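Local coordinates for putative uncharacterized protein (Coprinopsis cinerea, PDB 3W9A) that probably hydrolyses beta-glucan chains, as the catalytic domain of a fungal glycoside hydrolase of family 131 with a beta-jelly-roll fold, at residues A[42-50]-A[60-70]. Sequence-based numbering, arbitrary orientation.
Sequences RYLNLDPSY and RGLKVTIDTTA
Tyr43 and Arg42 both end on the hydroxyl of Thr69. Tyr43 OH donates to Thr69 OG1 at 2.8 Å. Arg42 NH1 reaches the same OG1 at 2.9 Å, nearly in the guanidinium plane. Thr69 OG1 in turn donates a hydrogen bond to Asp67 OD1 (2.7 Å), on the syn side of the carboxylate. Asp67 OD1 also takes Thr69 N, which closes an Asx turn. The Tyr43 ring stands steeply against this carboxylate, with their planes 81° apart and Asp67 OD1 at the ring edge. Arg42 CB lies over one ring face, and Ala70 CB touches CE1. A phenylalanine in place of Tyr43 would probably leave Thr69 OG1 with one donor fewer and Gly38 N, which also bonds this phenol, without its mate.

Between the ends, strands 44-47 and 61-66 pair antiparallel. Asn45 and Lys63 form a hydrogen-bonded pair. On one face Leu62 CD1 fits between Leu44 CD2 (3.9 Å) and Leu46 CD2. Leu62 CG is anti to the backbone N (chi1 179°), which swings the branch toward the leucines; CD2 touches Leu44 alone. Phe18 of helix 15-18 packs on all three.

On the other face, Tyr50 folds back over Lys63. Lys63 CB sits over one ring face, a CH-pi contact 4.0 Å from the centroid. Asp47 CB lies against the opposite face. A bend at chi3 brings Lys63 CE to 3.2 Å from Tyr50 OH, and a water accepts from NZ. Tyr216 meets the Tyr50 ring edge-to-face.

Strand 61-66 also pairs with strand 213-224, and strand 44-47 forms the margin of this jelly-roll sheet. The chemistry is divided: apolar methyls on one face, a lysine-tyrosine CH-pi contact on the other, and a polar network round Thr69 that probably helps fix the turn 67-70.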
# COMPACT_ATOMS: atom_id res chain seq x y z
N ARG A 42 -4.77 11.20 14.05
CA ARG A 42 -5.78 11.63 13.07
C ARG A 42 -5.62 10.87 11.72
O ARG A 42 -6.59 10.73 10.96
CB ARG A 42 -5.66 13.13 12.83
CG ARG A 42 -6.80 13.73 12.03
CD ARG A 42 -6.59 15.21 11.78
NE ARG A 42 -6.52 15.95 13.03
CZ ARG A 42 -6.21 17.24 13.12
NH1 ARG A 42 -5.94 17.94 12.03
NH2 ARG A 42 -6.18 17.84 14.30
N TYR A 43 -4.41 10.36 11.45
CA TYR A 43 -4.08 9.79 10.14
C TYR A 43 -3.71 8.30 10.14
O TYR A 43 -3.95 7.60 9.15
CB TYR A 43 -2.93 10.58 9.53
CG TYR A 43 -3.10 12.07 9.60
CD1 TYR A 43 -4.18 12.71 8.96
CD2 TYR A 43 -2.19 12.85 10.29
CE1 TYR A 43 -4.33 14.08 9.03
CE2 TYR A 43 -2.35 14.21 10.37
CZ TYR A 43 -3.42 14.82 9.75
OH TYR A 43 -3.53 16.18 9.83
N LEU A 44 -3.12 7.84 11.22
CA LEU A 44 -2.65 6.46 11.32
C LEU A 44 -3.14 5.81 12.60
O LEU A 44 -2.89 6.31 13.69
CB LEU A 44 -1.12 6.40 11.24
CG LEU A 44 -0.49 6.89 9.94
CD1 LEU A 44 1.02 6.96 10.08
CD2 LEU A 44 -0.89 6.04 8.72
N ASN A 45 -3.85 4.70 12.46
CA ASN A 45 -4.32 3.94 13.60
C ASN A 45 -4.12 2.45 13.39
O ASN A 45 -4.15 1.95 12.26
CB ASN A 45 -5.78 4.25 13.90
CG ASN A 45 -5.98 5.67 14.33
OD1 ASN A 45 -6.30 6.55 13.52
ND2 ASN A 45 -5.69 5.94 15.60
N LEU A 46 -3.94 1.74 14.50
CA LEU A 46 -3.56 0.34 14.51
C LEU A 46 -4.54 -0.47 15.36
O LEU A 46 -4.96 -0.00 16.43
CB LEU A 46 -2.16 0.22 15.09
CG LEU A 46 -1.06 1.00 14.34
CD1 LEU A 46 -0.09 1.69 15.29
CD2 LEU A 46 -0.32 0.08 13.38
N ASP A 47 -4.90 -1.67 14.89
CA ASP A 47 -5.91 -2.50 15.56
C ASP A 47 -5.93 -3.91 14.97
O ASP A 47 -5.71 -4.08 13.76
CB ASP A 47 -7.31 -1.87 15.39
CG ASP A 47 -8.34 -2.41 16.36
OD1 ASP A 47 -9.10 -3.35 15.99
OD2 ASP A 47 -8.38 -1.90 17.50
N PRO A 48 -6.20 -4.92 15.80
CA PRO A 48 -6.30 -6.27 15.29
C PRO A 48 -7.37 -6.44 14.20
O PRO A 48 -7.18 -7.25 13.30
CB PRO A 48 -6.64 -7.10 16.53
CG PRO A 48 -7.06 -6.12 17.56
CD PRO A 48 -6.24 -4.91 17.27
N SER A 49 -8.45 -5.67 14.27
CA SER A 49 -9.50 -5.76 13.25
C SER A 49 -9.12 -5.07 11.95
O SER A 49 -9.86 -5.12 10.96
CB SER A 49 -10.81 -5.17 13.79
OG SER A 49 -10.71 -3.78 13.98
N TYR A 50 -7.96 -4.41 11.93
CA TYR A 50 -7.55 -3.67 10.73
C TYR A 50 -6.73 -4.53 9.77
O TYR A 50 -6.25 -4.03 8.74
CB TYR A 50 -6.75 -2.41 11.11
CG TYR A 50 -7.49 -1.38 11.96
CD1 TYR A 50 -8.87 -1.43 12.16
CD2 TYR A 50 -6.78 -0.34 12.56
CE1 TYR A 50 -9.52 -0.47 12.93
CE2 TYR A 50 -7.43 0.61 13.32
CZ TYR A 50 -8.79 0.53 13.50
OH TYR A 50 -9.40 1.48 14.26
N ARG A 60 -1.64 -7.00 13.98
CA ARG A 60 -2.60 -5.94 13.66
C ARG A 60 -2.47 -5.42 12.24
O ARG A 60 -1.56 -5.81 11.51
CB ARG A 60 -2.47 -4.81 14.69
CG ARG A 60 -1.14 -4.12 14.70
CD ARG A 60 -1.05 -3.18 15.89
NE ARG A 60 -0.89 -3.91 17.13
CZ ARG A 60 0.25 -4.42 17.59
NH1 ARG A 60 1.39 -4.30 16.92
NH2 ARG A 60 0.24 -5.08 18.74
N GLY A 61 -3.42 -4.58 11.83
CA GLY A 61 -3.33 -3.84 10.56
C GLY A 61 -3.36 -2.32 10.77
O GLY A 61 -3.53 -1.81 11.88
N LEU A 62 -3.18 -1.59 9.67
CA LEU A 62 -3.12 -0.14 9.70
C LEU A 62 -4.34 0.46 9.04
O LEU A 62 -4.66 0.11 7.90
CB LEU A 62 -1.88 0.34 8.96
CG LEU A 62 -1.68 1.84 8.87
CD1 LEU A 62 -1.31 2.45 10.22
CD2 LEU A 62 -0.58 2.13 7.86
N LYS A 63 -5.04 1.32 9.77
CA LYS A 63 -6.08 2.17 9.16
C LYS A 63 -5.43 3.46 8.73
O LYS A 63 -4.90 4.19 9.56
CB LYS A 63 -7.20 2.49 10.14
CG LYS A 63 -8.44 3.06 9.45
CD LYS A 63 -9.38 3.89 10.33
CE LYS A 63 -9.50 3.44 11.75
NZ LYS A 63 -10.66 4.08 12.46
N VAL A 64 -5.46 3.76 7.44
CA VAL A 64 -4.88 4.99 6.91
C VAL A 64 -6.03 5.94 6.71
O VAL A 64 -6.93 5.63 5.97
CB VAL A 64 -4.14 4.70 5.58
CG1 VAL A 64 -3.85 5.98 4.82
CG2 VAL A 64 -2.87 3.91 5.84
N THR A 65 -6.00 7.10 7.36
CA THR A 65 -7.08 8.08 7.20
C THR A 65 -6.59 9.38 6.54
O THR A 65 -5.62 10.00 6.99
CB THR A 65 -7.76 8.41 8.56
OG1 THR A 65 -8.35 7.23 9.12
CG2 THR A 65 -8.87 9.48 8.40
N ILE A 66 -7.31 9.80 5.51
CA ILE A 66 -7.14 11.13 4.93
C ILE A 66 -8.35 12.00 5.24
O ILE A 66 -9.50 11.56 5.14
CB ILE A 66 -6.86 11.08 3.42
CG1 ILE A 66 -7.93 10.24 2.69
CG2 ILE A 66 -5.45 10.58 3.16
CD1 ILE A 66 -7.89 10.31 1.18
N ASP A 67 -8.10 13.22 5.70
CA ASP A 67 -9.18 14.20 5.84
C ASP A 67 -8.69 15.52 5.28
O ASP A 67 -7.59 15.57 4.70
CB ASP A 67 -9.67 14.31 7.30
CG ASP A 67 -8.63 14.90 8.25
OD1 ASP A 67 -7.59 15.45 7.82
OD2 ASP A 67 -8.85 14.77 9.46
N THR A 68 -9.50 16.57 5.45
CA THR A 68 -9.19 17.86 4.87
C THR A 68 -7.92 18.48 5.45
O THR A 68 -7.34 19.33 4.81
CB THR A 68 -10.34 18.88 5.03
OG1 THR A 68 -10.57 19.17 6.41
CG2 THR A 68 -11.58 18.36 4.42
N THR A 69 -7.49 18.04 6.63
CA THR A 69 -6.24 18.54 7.20
C THR A 69 -4.99 17.76 6.78
O THR A 69 -3.89 18.09 7.22
CB THR A 69 -6.27 18.53 8.73
OG1 THR A 69 -6.12 17.17 9.20
CG2 THR A 69 -7.58 19.15 9.25
N ALA A 70 -5.16 16.73 5.95
CA ALA A 70 -4.05 15.84 5.58
C ALA A 70 -3.26 16.41 4.41
O ALA A 70 -3.24 15.84 3.32
CB ALA A 70 -4.58 14.45 5.24
O HOH W 1 -9.49 4.90 14.61